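Local coordinates for uncharacterized protein (Enterococcus faecalis, PDB 3CLQ) that is of unknown function but belongs to the AllG family, named after an oxamate carbamoyltransferase subunit, and may share a role related to carbamoyl transfer, at residues Val18-Ile22 with Thr349-Asn354; Ile22-Leu28 with Glu172-Arg177; Met113-Ile117 with Phe128-Ser132; Lys119-Asn125 with Cys243-Ala247. All blocks are in the same frame, centred on the assembly; numbering follows the deposited sequence.

Contact 1: residues Val18-Ile22 with Thr349-Asn354; sequences VTRII and TKENPN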
loop_
_atom_site.group_PDB
_atom_site.type_symbol
_atom_site.label_atom_id
_atom_site.label_comp_id
_atom_site.label_asym_id
_atom_site.label_seq_id
_atom_site.Cartn_x
_atom_site.Cartn_y
_atom_site.Cartn_z
ATOM N N VAL B 18 -13.600 -25.335 6.600
ATOM C CA VAL B 18 -13.368 -24.067 5.902
ATOM C C VAL B 18 -13.985 -22.888 6.641
ATOM O O VAL B 18 -13.509 -21.751 6.521
ATOM C CB VAL B 18 -13.827 -24.088 4.408
ATOM C CG1 VAL B 18 -15.335 -24.157 4.280
ATOM C CG2 VAL B 18 -13.309 -22.856 3.676
ATOM N N THR B 19 -15.034 -23.154 7.417
ATOM C CA THR B 19 -15.638 -22.109 8.230
ATOM C C THR B 19 -14.701 -21.701 9.335
ATOM O O THR B 19 -14.679 -20.540 9.713
ATOM C CB THR B 19 -16.998 -22.507 8.840
ATOM O OG1 THR B 19 -17.948 -22.697 7.792
ATOM C CG2 THR B 19 -17.529 -21.388 9.729
ATOM N N ARG B 20 -13.924 -22.635 9.866
ATOM C CA ARG B 20 -12.967 -22.236 10.871
ATOM C C ARG B 20 -11.928 -21.330 10.229
ATOM O O ARG B 20 -11.734 -20.202 10.659
ATOM C CB ARG B 20 -12.329 -23.421 11.549
ATOM C CG ARG B 20 -13.303 -24.236 12.368
ATOM C CD ARG B 20 -12.552 -25.054 13.380
ATOM N NE ARG B 20 -13.214 -24.974 14.672
ATOM C CZ ARG B 20 -12.598 -24.972 15.853
ATOM N NH1 ARG B 20 -11.273 -25.036 15.946
ATOM N NH2 ARG B 20 -13.328 -24.903 16.951
ATOM N N ILE B 21 -11.320 -21.797 9.158
ATOM C CA ILE B 21 -10.294 -21.054 8.463
ATOM C C ILE B 21 -10.751 -19.641 8.148
ATOM O O ILE B 21 -10.087 -18.667 8.504
ATOM C CB ILE B 21 -9.931 -21.809 7.180
ATOM C CG1 ILE B 21 -9.427 -23.207 7.541
ATOM C CG2 ILE B 21 -8.928 -21.030 6.310
ATOM C CD1 ILE B 21 -9.361 -24.178 6.350
ATOM N N ILE B 22 -11.903 -19.520 7.501
ATOM C CA ILE B 22 -12.394 -18.198 7.083
ATOM C C ILE B 22 -12.653 -17.289 8.270
ATOM O O ILE B 22 -12.323 -16.101 8.238
ATOM C CB ILE B 22 -13.688 -18.325 6.255
ATOM C CG1 ILE B 22 -13.376 -18.795 4.835
ATOM C CG2 ILE B 22 -14.484 -17.010 6.245
ATOM C CD1 ILE B 22 -14.587 -19.357 4.122
ATOM N N THR B 349 -12.771 -24.893 -1.449
ATOM C CA THR B 349 -14.119 -25.167 -0.945
ATOM C C THR B 349 -15.126 -24.006 -1.098
ATOM O O THR B 349 -16.278 -24.234 -1.499
ATOM C CB THR B 349 -14.085 -25.662 0.511
ATOM O OG1 THR B 349 -13.076 -26.679 0.658
ATOM C CG2 THR B 349 -15.441 -26.213 0.906
ATOM N N LYS B 350 -14.707 -22.784 -0.756
ATOM C CA LYS B 350 -15.517 -21.572 -1.010
ATOM C C LYS B 350 -14.654 -20.326 -0.899
ATOM O O LYS B 350 -13.519 -20.420 -0.452
ATOM C CB LYS B 350 -16.737 -21.459 -0.077
ATOM C CG LYS B 350 -16.410 -21.216 1.394
ATOM C CD LYS B 350 -17.668 -20.909 2.224
ATOM C CE LYS B 350 -18.542 -22.150 2.413
ATOM N NZ LYS B 350 -19.597 -21.902 3.436
ATOM N N GLU B 351 -15.186 -19.180 -1.330
ATOM C CA GLU B 351 -14.484 -17.881 -1.244
ATOM C C GLU B 351 -14.524 -17.332 0.178
ATOM O O GLU B 351 -15.550 -17.368 0.837
ATOM C CB GLU B 351 -15.126 -16.825 -2.161
ATOM C CG GLU B 351 -15.370 -17.254 -3.597
ATOM C CD GLU B 351 -16.026 -16.151 -4.454
ATOM O OE1 GLU B 351 -16.139 -14.985 -3.992
ATOM O OE2 GLU B 351 -16.436 -16.458 -5.604
ATOM N N ASN B 352 -13.405 -16.809 0.654
ATOM C CA ASN B 352 -13.400 -16.072 1.905
ATOM C C ASN B 352 -13.937 -14.644 1.692
ATOM O O ASN B 352 -13.268 -13.821 1.075
ATOM C CB ASN B 352 -11.972 -16.022 2.421
ATOM C CG ASN B 352 -11.865 -15.325 3.736
ATOM O OD1 ASN B 352 -12.831 -14.716 4.206
ATOM N ND2 ASN B 352 -10.696 -15.403 4.357
ATOM N N PRO B 353 -15.137 -14.334 2.207
ATOM C CA PRO B 353 -15.677 -12.973 1.970
ATOM C C PRO B 353 -14.917 -11.831 2.691
ATOM O O PRO B 353 -14.996 -10.664 2.284
ATOM C CB PRO B 353 -17.126 -13.070 2.473
ATOM C CG PRO B 353 -17.126 -14.178 3.459
ATOM C CD PRO B 353 -16.052 -15.171 3.010
ATOM N N ASN B 354 -14.174 -12.172 3.737
ATOM C CA ASN B 354 -13.455 -11.194 4.535
ATOM C C ASN B 354 -12.157 -10.728 3.891
ATOM O O ASN B 354 -11.498 -9.830 4.410
ATOM C CB ASN B 354 -13.123 -11.811 5.895
ATOM C CG ASN B 354 -14.361 -12.091 6.717
ATOM O OD1 ASN B 354 -15.120 -11.187 7.005
ATOM N ND2 ASN B 354 -14.576 -13.354 7.091
#
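I22 adopts the m,t rotamer, which spreads its side chain along the neighbouring backbone. Its CD1 lies 3.8 Å from K350 CG and 4.0 Å from E351 O, while I22 CG2 sits 3.5 Å from N352 OD1 and 4.0 Å from P353 CD. One turn earlier on the helix, V18 (chi1 p) places CG1 4.0 Å from T349 CG2 and CG2 4.2 Å from K350 CG. Branched aliphatic residues suit this spacing because both arms find a partner. Helix 6-23 thus lies along 348-352, an outer strand of a three-stranded antiparallel sheet, the local axes being 9.5 Å apart at 16°. A classic beta bulge, in which T349 and K350 both face T367, interrupts that strand. The p,t,p,t chain of K350 lends its methylenes to V18 and I22 while its amine reaches a salt bridge with E15. N352, with chi1 t, opens an Asx turn: its OD1 accepts from N354 N at 2.9 Å, as the chain turns through P353.

Contact 2: residues Ile22-Leu28 with Glu172-Arg177; sequences IQSKPIL and EGIDLR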
loop_
_atom_site.group_PDB
_atom_site.type_symbol
_atom_site.label_atom_id
_atom_site.label_comp_id
_atom_site.label_asym_id
_atom_site.label_seq_id
_atom_site.Cartn_x
_atom_site.Cartn_y
_atom_site.Cartn_z
ATOM N N ILE B 22 -11.903 -19.520 7.501
ATOM C CA ILE B 22 -12.394 -18.198 7.083
ATOM C C ILE B 22 -12.653 -17.289 8.270
ATOM O O ILE B 22 -12.323 -16.101 8.238
ATOM C CB ILE B 22 -13.688 -18.325 6.255
ATOM C CG1 ILE B 22 -13.376 -18.795 4.835
ATOM C CG2 ILE B 22 -14.484 -17.010 6.245
ATOM C CD1 ILE B 22 -14.587 -19.357 4.122
ATOM N N GLN B 23 -13.245 -17.833 9.328
ATOM C CA GLN B 23 -13.592 -17.012 10.483
ATOM C C GLN B 23 -12.495 -16.827 11.536
ATOM O O GLN B 23 -12.670 -16.044 12.466
ATOM C CB GLN B 23 -14.842 -17.556 11.145
ATOM C CG GLN B 23 -16.000 -17.574 10.210
ATOM C CD GLN B 23 -17.277 -18.016 10.881
ATOM O OE1 GLN B 23 -18.365 -17.787 10.358
ATOM N NE2 GLN B 23 -17.158 -18.650 12.039
ATOM N N SER B 24 -11.395 -17.569 11.435
ATOM C CA SER B 24 -10.262 -17.292 12.292
ATOM C C SER B 24 -9.887 -15.839 12.163
ATOM O O SER B 24 -10.038 -15.244 11.100
ATOM C CB SER B 24 -9.073 -18.119 11.898
ATOM O OG SER B 24 -9.305 -19.456 12.244
ATOM N N LYS B 25 -9.381 -15.272 13.249
ATOM C CA LYS B 25 -8.978 -13.895 13.243
ATOM C C LYS B 25 -7.676 -13.778 14.008
ATOM O O LYS B 25 -7.664 -13.483 15.192
ATOM C CB LYS B 25 -10.072 -13.031 13.859
ATOM C CG LYS B 25 -10.384 -11.788 13.060
ATOM C CD LYS B 25 -11.887 -11.433 13.087
ATOM C CE LYS B 25 -12.273 -10.622 14.299
ATOM N NZ LYS B 25 -11.381 -9.436 14.547
ATOM N N PRO B 26 -6.566 -14.004 13.310
ATOM C CA PRO B 26 -5.203 -13.956 13.839
ATOM C C PRO B 26 -4.815 -12.558 14.315
ATOM O O PRO B 26 -4.819 -11.604 13.510
ATOM C CB PRO B 26 -4.347 -14.310 12.630
ATOM C CG PRO B 26 -5.284 -14.922 11.655
ATOM C CD PRO B 26 -6.596 -14.306 11.872
ATOM N N ILE B 27 -4.482 -12.442 15.600
ATOM C CA ILE B 27 -4.054 -11.175 16.203
ATOM C C ILE B 27 -2.586 -11.218 16.620
ATOM O O ILE B 27 -2.149 -12.120 17.343
ATOM C CB ILE B 27 -4.906 -10.811 17.439
ATOM C CG1 ILE B 27 -6.407 -10.871 17.097
ATOM C CG2 ILE B 27 -4.513 -9.423 17.994
ATOM C CD1 ILE B 27 -6.850 -9.919 15.987
ATOM N N LEU B 28 -1.813 -10.247 16.153
ATOM C CA LEU B 28 -0.428 -10.196 16.563
ATOM C C LEU B 28 -0.446 -9.625 17.946
ATOM O O LEU B 28 -0.833 -8.451 18.117
ATOM C CB LEU B 28 0.376 -9.292 15.647
ATOM C CG LEU B 28 1.791 -9.037 16.159
ATOM C CD1 LEU B 28 2.538 -10.353 16.430
ATOM C CD2 LEU B 28 2.530 -8.230 15.143
ATOM N N GLU B 172 -4.697 -4.539 22.876
ATOM C CA GLU B 172 -5.702 -5.000 21.925
ATOM C C GLU B 172 -5.089 -5.892 20.840
ATOM O O GLU B 172 -5.799 -6.624 20.147
ATOM C CB GLU B 172 -6.344 -3.795 21.243
ATOM C CG GLU B 172 -5.333 -2.950 20.408
ATOM C CD GLU B 172 -4.688 -1.773 21.198
ATOM O OE1 GLU B 172 -4.173 -1.985 22.348
ATOM O OE2 GLU B 172 -4.698 -0.634 20.648
ATOM N N GLY B 173 -3.772 -5.805 20.681
ATOM C CA GLY B 173 -3.090 -6.478 19.607
ATOM C C GLY B 173 -3.324 -5.820 18.258
ATOM O O GLY B 173 -4.163 -4.933 18.112
ATOM N N ILE B 174 -2.561 -6.267 17.270
ATOM C CA ILE B 174 -2.733 -5.865 15.895
ATOM C C ILE B 174 -3.500 -6.974 15.144
ATOM O O ILE B 174 -3.158 -8.180 15.219
ATOM C CB ILE B 174 -1.358 -5.587 15.262
ATOM C CG1 ILE B 174 -0.665 -4.460 16.036
ATOM C CG2 ILE B 174 -1.467 -5.277 13.778
ATOM C CD1 ILE B 174 0.540 -3.889 15.347
ATOM N N ASP B 175 -4.564 -6.561 14.450
ATOM C CA ASP B 175 -5.423 -7.485 13.713
ATOM C C ASP B 175 -4.841 -7.812 12.354
ATOM O O ASP B 175 -4.758 -6.972 11.468
ATOM C CB ASP B 175 -6.830 -6.906 13.564
ATOM C CG ASP B 175 -7.756 -7.811 12.773
ATOM O OD1 ASP B 175 -7.314 -8.866 12.239
ATOM O OD2 ASP B 175 -8.949 -7.450 12.696
ATOM N N LEU B 176 -4.456 -9.056 12.179
ATOM C CA LEU B 176 -3.704 -9.392 11.015
ATOM C C LEU B 176 -4.609 -9.658 9.814
ATOM O O LEU B 176 -4.279 -9.306 8.687
ATOM C CB LEU B 176 -2.828 -10.574 11.338
ATOM C CG LEU B 176 -1.344 -10.352 11.647
ATOM C CD1 LEU B 176 -0.977 -8.940 12.088
ATOM C CD2 LEU B 176 -0.855 -11.398 12.659
ATOM N N ARG B 177 -5.765 -10.263 10.040
ATOM C CA ARG B 177 -6.637 -10.519 8.908
ATOM C C ARG B 177 -7.135 -9.213 8.323
ATOM O O ARG B 177 -7.308 -9.098 7.129
ATOM C CB ARG B 177 -7.809 -11.421 9.263
ATOM C CG ARG B 177 -8.530 -11.933 8.038
ATOM C CD ARG B 177 -9.794 -12.659 8.419
ATOM N NE ARG B 177 -10.791 -11.743 8.971
ATOM C CZ ARG B 177 -11.938 -12.127 9.525
ATOM N NH1 ARG B 177 -12.256 -13.414 9.606
ATOM N NH2 ARG B 177 -12.775 -11.220 9.992
#
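This is a short antiparallel strand pairing that runs straight into a helix start, at the edge of the four-stranded sheet where strand 174-175 flanks strand 26-33. L28 and I174 form the hydrogen-bonded pair, with L28 N to I174 O at 2.6 Å and I174 N to L28 O at 2.9 Å. I27 and D175 form the adjoining non-hydrogen-bonded pair, where I27 CA approaches I174 O to 3.3 Å. The ladder ends with L176 N donating to P26 O at 2.9 Å; P26 has no N-H to donate, but its ring packs on L176 (CB to CB 4.2 Å) and touches C243. G173 has a positive phi; a CB on it would clash with I27 CG2 and sit tightly against L28 O, whereas the bare CA lies 3.3 Å from L28 O. D175 then occupies the N-cap of helix 176-183, its OD1 accepting from L178 N, a role suited to a short acidic side chain. On the sheet face carrying L28 and I174, the apolar contacts L28 CB to I174 CB (4.1 Å) and L28 CB to L176 CD1 (3.8 Å) face helix 234-247 through L176. R177 reaches back to the end of helix 6-23, where its NH1 makes a weak hydrogen bond to I22 O at 3.0 Å. K25 CD lies over one guanidinium face, 3.2 Å from R177 NH2, and K25 NZ forms a long salt bridge to D175 OD2 at 3.6 Å besides one to E121.

Contact 3: residues Met113-Ile117 with Phe128-Ser132; sequences MYVHI and FTNLS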
loop_
_atom_site.group_PDB
_atom_site.type_symbol
_atom_site.label_atom_id
_atom_site.label_comp_id
_atom_site.label_asym_id
_atom_site.label_seq_id
_atom_site.Cartn_x
_atom_site.Cartn_y
_atom_site.Cartn_z
HETATM N N MSE B 113 16.198 -16.924 18.979
HETATM C CA MSE B 113 15.623 -16.025 18.002
HETATM C C MSE B 113 14.294 -15.526 18.528
HETATM O O MSE B 113 13.614 -16.239 19.266
HETATM C CB MSE B 113 15.438 -16.722 16.667
HETATM C CG MSE B 113 16.751 -16.975 16.001
HETATM SE SE MSE B 113 16.587 -18.148 14.465
HETATM C CE MSE B 113 18.198 -19.187 14.795
ATOM N N TYR B 114 13.937 -14.297 18.164
ATOM C CA TYR B 114 12.639 -13.763 18.526
ATOM C C TYR B 114 11.612 -14.220 17.511
ATOM O O TYR B 114 11.928 -14.333 16.328
ATOM C CB TYR B 114 12.696 -12.244 18.608
ATOM C CG TYR B 114 13.030 -11.795 19.985
ATOM C CD1 TYR B 114 14.345 -11.838 20.447
ATOM C CD2 TYR B 114 12.034 -11.379 20.855
ATOM C CE1 TYR B 114 14.662 -11.457 21.763
ATOM C CE2 TYR B 114 12.335 -10.987 22.157
ATOM C CZ TYR B 114 13.649 -11.037 22.602
ATOM O OH TYR B 114 13.947 -10.666 23.881
ATOM N N VAL B 115 10.400 -14.505 17.984
ATOM C CA VAL B 115 9.281 -14.885 17.111
ATOM C C VAL B 115 8.055 -13.990 17.337
ATOM O O VAL B 115 7.893 -13.464 18.432
ATOM C CB VAL B 115 8.873 -16.380 17.305
ATOM C CG1 VAL B 115 9.916 -17.303 16.716
ATOM C CG2 VAL B 115 8.634 -16.714 18.787
ATOM N N HIS B 116 7.224 -13.802 16.297
ATOM C CA HIS B 116 5.879 -13.193 16.435
ATOM C C HIS B 116 5.016 -14.113 17.277
ATOM O O HIS B 116 5.031 -15.319 17.072
ATOM C CB HIS B 116 5.132 -13.106 15.095
ATOM C CG HIS B 116 5.844 -12.349 14.028
ATOM N ND1 HIS B 116 7.061 -12.744 13.517
ATOM C CD2 HIS B 116 5.471 -11.263 13.313
ATOM C CE1 HIS B 116 7.428 -11.899 12.566
ATOM N NE2 HIS B 116 6.481 -10.994 12.424
ATOM N N ILE B 117 4.238 -13.573 18.197
ATOM C CA ILE B 117 3.262 -14.410 18.855
ATOM C C ILE B 117 1.892 -13.990 18.359
ATOM O O ILE B 117 1.453 -12.868 18.635
ATOM C CB ILE B 117 3.291 -14.235 20.349
ATOM C CG1 ILE B 117 4.726 -14.252 20.850
ATOM C CG2 ILE B 117 2.501 -15.331 20.995
ATOM C CD1 ILE B 117 4.933 -13.380 22.072
ATOM N N PHE B 128 3.426 -19.206 15.600
ATOM C CA PHE B 128 4.664 -18.458 15.763
ATOM C C PHE B 128 5.468 -18.448 14.459
ATOM O O PHE B 128 5.432 -19.434 13.702
ATOM C CB PHE B 128 5.531 -19.157 16.815
ATOM C CG PHE B 128 4.840 -19.413 18.132
ATOM C CD1 PHE B 128 4.794 -18.422 19.117
ATOM C CD2 PHE B 128 4.272 -20.649 18.401
ATOM C CE1 PHE B 128 4.178 -18.670 20.345
ATOM C CE2 PHE B 128 3.637 -20.889 19.622
ATOM C CZ PHE B 128 3.590 -19.896 20.596
ATOM N N THR B 129 6.205 -17.366 14.207
ATOM C CA THR B 129 7.267 -17.345 13.178
ATOM C C THR B 129 8.345 -16.405 13.592
ATOM O O THR B 129 8.086 -15.473 14.335
ATOM C CB THR B 129 6.848 -16.856 11.759
ATOM O OG1 THR B 129 5.670 -16.027 11.804
ATOM C CG2 THR B 129 6.618 -18.008 10.852
ATOM N N ASN B 130 9.550 -16.624 13.082
ATOM C CA ASN B 130 10.657 -15.731 13.363
ATOM C C ASN B 130 10.493 -14.472 12.538
ATOM O O ASN B 130 9.530 -14.335 11.775
ATOM C CB ASN B 130 11.984 -16.367 12.991
ATOM C CG ASN B 130 12.146 -16.478 11.507
ATOM O OD1 ASN B 130 11.406 -15.848 10.757
ATOM N ND2 ASN B 130 13.093 -17.304 11.064
ATOM N N LEU B 131 11.452 -13.568 12.710
ATOM C CA LEU B 131 11.464 -12.289 12.046
ATOM C C LEU B 131 12.315 -12.326 10.792
ATOM O O LEU B 131 13.226 -13.133 10.661
ATOM C CB LEU B 131 12.012 -11.224 12.983
ATOM C CG LEU B 131 11.080 -10.748 14.093
ATOM C CD1 LEU B 131 10.655 -11.921 14.970
ATOM C CD2 LEU B 131 11.792 -9.701 14.919
ATOM N N SER B 132 12.005 -11.431 9.868
ATOM C CA SER B 132 12.882 -11.169 8.753
ATOM C C SER B 132 14.166 -10.515 9.252
ATOM O O SER B 132 14.143 -9.447 9.865
ATOM C CB SER B 132 12.181 -10.243 7.755
ATOM O OG SER B 132 13.111 -9.579 6.917
#
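Strands 114-117 and 128-130 run antiparallel with their axes 144° apart and 4.3 Å from each other at closest, a strongly twisted and loosely bonded pairing. H116 N donates to T129 O at 2.7 Å. Around that bond the backbones are knit by weaker CA-H...O contacts, from F128 CA to H116 O at 3.4 Å and from N130 CA to Y114 O at 3.5 Å; near the latter, the CA atoms of V115 and N130 approach to 4.1 Å. The side chain of H116 reinforces the pairing: its ND1 also donates to T129 O, at 3.0 Å, so one carbonyl receives two bonds from the same residue. An imidazole suits the place because it has a second nitrogen, NE2, bonded to T236 OG1, while T129 OG1 bonds to P235 O. H116 and T129 therefore tie their face of the strands to the start of helix 234-247. I117 and F128 meet through apolar atoms (I117 CG2 to F128 CE1 3.8 Å), and V115 CG2 adds a contact 4.2 Å from F128 CD1; V115 and F128 also pack on V37. Beyond the strand, L131 CD1 lies 4.2 Å from Y114 CB and comes unusually close, 3.0 Å, to Y114 O, and its side chain touches helix 146-168. Such an arrangement is that of a beta hairpin, whose second strand, 126-130, is an outermost strand of a four-stranded antiparallel sheet.

Contact 4: residues Lys119-Asn125 with Cys243-Ala247; sequences KNETYGN and CALDA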
loop_
_atom_site.group_PDB
_atom_site.type_symbol
_atom_site.label_atom_id
_atom_site.label_comp_id
_atom_site.label_asym_id
_atom_site.label_seq_id
_atom_site.Cartn_x
_atom_site.Cartn_y
_atom_site.Cartn_z
ATOM N N LYS B 119 -2.204 -14.932 17.924
ATOM C CA LYS B 119 -3.182 -15.715 18.656
ATOM C C LYS B 119 -4.497 -15.611 17.937
ATOM O O LYS B 119 -4.861 -14.538 17.505
ATOM C CB LYS B 119 -3.316 -15.173 20.077
ATOM C CG LYS B 119 -4.082 -16.042 21.043
ATOM C CD LYS B 119 -3.927 -15.485 22.467
ATOM C CE LYS B 119 -5.286 -15.272 23.179
ATOM N NZ LYS B 119 -6.058 -14.112 22.582
ATOM N N ASN B 120 -5.210 -16.720 17.792
ATOM C CA ASN B 120 -6.495 -16.682 17.120
ATOM C C ASN B 120 -7.615 -16.104 17.999
ATOM O O ASN B 120 -8.029 -16.727 18.978
ATOM C CB ASN B 120 -6.869 -18.076 16.659
ATOM C CG ASN B 120 -7.938 -18.062 15.586
ATOM O OD1 ASN B 120 -8.725 -17.113 15.476
ATOM N ND2 ASN B 120 -7.977 -19.128 14.782
ATOM N N GLU B 121 -8.126 -14.930 17.631
ATOM C CA GLU B 121 -9.176 -14.275 18.419
ATOM C C GLU B 121 -10.467 -15.097 18.429
ATOM O O GLU B 121 -11.269 -15.000 19.363
ATOM C CB GLU B 121 -9.462 -12.860 17.909
ATOM C CG GLU B 121 -10.389 -12.036 18.799
ATOM C CD GLU B 121 -10.778 -10.665 18.195
ATOM O OE1 GLU B 121 -11.775 -10.578 17.426
ATOM O OE2 GLU B 121 -10.104 -9.658 18.502
ATOM N N THR B 122 -10.681 -15.905 17.398
ATOM C CA THR B 122 -11.920 -16.648 17.325
ATOM C C THR B 122 -11.792 -17.996 18.030
ATOM O O THR B 122 -12.685 -18.396 18.783
ATOM C CB THR B 122 -12.346 -16.859 15.862
ATOM O OG1 THR B 122 -12.340 -15.609 15.184
ATOM C CG2 THR B 122 -13.747 -17.454 15.773
ATOM N N TYR B 123 -10.678 -18.684 17.798
ATOM C CA TYR B 123 -10.566 -20.108 18.133
ATOM C C TYR B 123 -9.486 -20.359 19.191
ATOM O O TYR B 123 -9.330 -21.473 19.719
ATOM C CB TYR B 123 -10.355 -20.942 16.847
ATOM C CG TYR B 123 -11.607 -20.935 15.980
ATOM C CD1 TYR B 123 -12.786 -21.507 16.469
ATOM C CD2 TYR B 123 -11.638 -20.322 14.707
ATOM C CE1 TYR B 123 -13.970 -21.491 15.736
ATOM C CE2 TYR B 123 -12.838 -20.299 13.944
ATOM C CZ TYR B 123 -14.012 -20.890 14.489
ATOM O OH TYR B 123 -15.242 -20.932 13.842
ATOM N N GLY B 124 -8.738 -19.304 19.482
ATOM C CA GLY B 124 -7.845 -19.298 20.611
ATOM C C GLY B 124 -6.571 -20.091 20.504
ATOM O O GLY B 124 -5.925 -20.356 21.525
ATOM N N ASN B 125 -6.198 -20.493 19.296
ATOM C CA ASN B 125 -4.928 -21.178 19.120
ATOM C C ASN B 125 -3.849 -20.180 18.731
ATOM O O ASN B 125 -4.136 -19.106 18.203
ATOM C CB ASN B 125 -5.036 -22.297 18.094
ATOM C CG ASN B 125 -5.313 -21.771 16.698
ATOM O OD1 ASN B 125 -6.425 -21.309 16.412
ATOM N ND2 ASN B 125 -4.306 -21.841 15.810
ATOM N N CYS B 243 -1.957 -19.649 11.668
ATOM C CA CYS B 243 -2.918 -19.503 12.736
ATOM C C CYS B 243 -4.342 -19.840 12.276
ATOM O O CYS B 243 -5.036 -20.587 12.953
ATOM C CB CYS B 243 -2.837 -18.100 13.304
ATOM S SG CYS B 243 -4.062 -17.732 14.577
ATOM N N ALA B 244 -4.769 -19.310 11.133
ATOM C CA ALA B 244 -6.075 -19.666 10.574
ATOM C C ALA B 244 -6.166 -21.146 10.160
ATOM O O ALA B 244 -7.042 -21.884 10.619
ATOM C CB ALA B 244 -6.393 -18.778 9.399
ATOM N N LEU B 245 -5.257 -21.582 9.296
ATOM C CA LEU B 245 -5.206 -22.976 8.876
ATOM C C LEU B 245 -5.270 -24.019 10.023
ATOM O O LEU B 245 -6.084 -24.951 9.985
ATOM C CB LEU B 245 -3.990 -23.215 8.008
ATOM C CG LEU B 245 -4.183 -23.111 6.491
ATOM C CD1 LEU B 245 -5.654 -23.044 6.163
ATOM C CD2 LEU B 245 -3.441 -21.942 5.895
ATOM N N ASP B 246 -4.442 -23.860 11.049
ATOM C CA ASP B 246 -4.476 -24.798 12.187
ATOM C C ASP B 246 -5.843 -24.937 12.845
ATOM O O ASP B 246 -6.150 -25.986 13.441
ATOM C CB ASP B 246 -3.479 -24.398 13.260
ATOM C CG ASP B 246 -2.063 -24.684 12.866
ATOM O OD1 ASP B 246 -1.823 -25.160 11.723
ATOM O OD2 ASP B 246 -1.186 -24.438 13.719
ATOM N N ALA B 247 -6.664 -23.889 12.747
ATOM C CA ALA B 247 -7.981 -23.958 13.365
ATOM C C ALA B 247 -8.931 -24.747 12.496
ATOM O O ALA B 247 -9.976 -25.189 12.959
ATOM C CB ALA B 247 -8.528 -22.592 13.651
#
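The turn that connects strands 114-120 and 126-130 of a beta hairpin meets the C-terminal part of helix 234-247 here, and two asparagines link them. N120 begins an Asx turn: its OD1 accepts from T122 N at 3.0 Å and, weakly, from Y123 N at 3.4 Å. The backbone bonds N120 N to N125 O (2.6 Å) and G124 N to N120 O (2.7 Å) close the loop, and G124, with phi of 74°, takes the positive-phi position that glycine adopts easily. N120 ND2 donates a hydrogen bond to N125 OD1 at 3.1 Å, and N125 ND2 in turn donates to C243 O at 3.2 Å with a nearly straight angle of 170°. Asparagine suits both positions, since each side chain can accept and donate at once. In a regular alpha helix C243 O would receive A247 N, but A247 N bonds to A244 O at 2.9 Å, three residues back, and N125 ND2 is the donor to C243 O. N120 also bonds to S24 OG and K25 N, in the link between helix 6-23 and strand 26-33. Small residues allow the close approach: C243 SG lies 3.5 Å from N120 CB, and A247 CB fits among N120 ND2 (3.7 Å), N125 OD1 (3.7 Å) and Y123 CD2 (4.0 Å). The Y123 side chain also packs against R20 and Q23 of helix 6-23.

Contacts 1, 2 and 4 cluster on one side of the chain's centre, around the passage from helix 6-23 to strand 26-33. Contacts 1 and 2 share I22, and N354 ND2 lies 3.4 Å from R177 NH1 between them. Contacts 2 and 4 are the nearest pair, with centres 8 Å apart; I27 N to K119 O (2.9 Å) and Q23 O to T122 OG1 (2.8 Å) are probable hydrogen bonds. R20 NH1 to A247 O, at 3.3 Å, probably ties contact 1 to contact 4. Contact 3 lies in the sheet that contacts 2 and 4 also reach, its centre 16 Å from that of contact 2 and 26 Å from that of contact 1; L28 CD1 reaches I117 O at 3.5 Å. A PEG molecule, probably from crystallisation, lies about 5 Å from the N354 side chain.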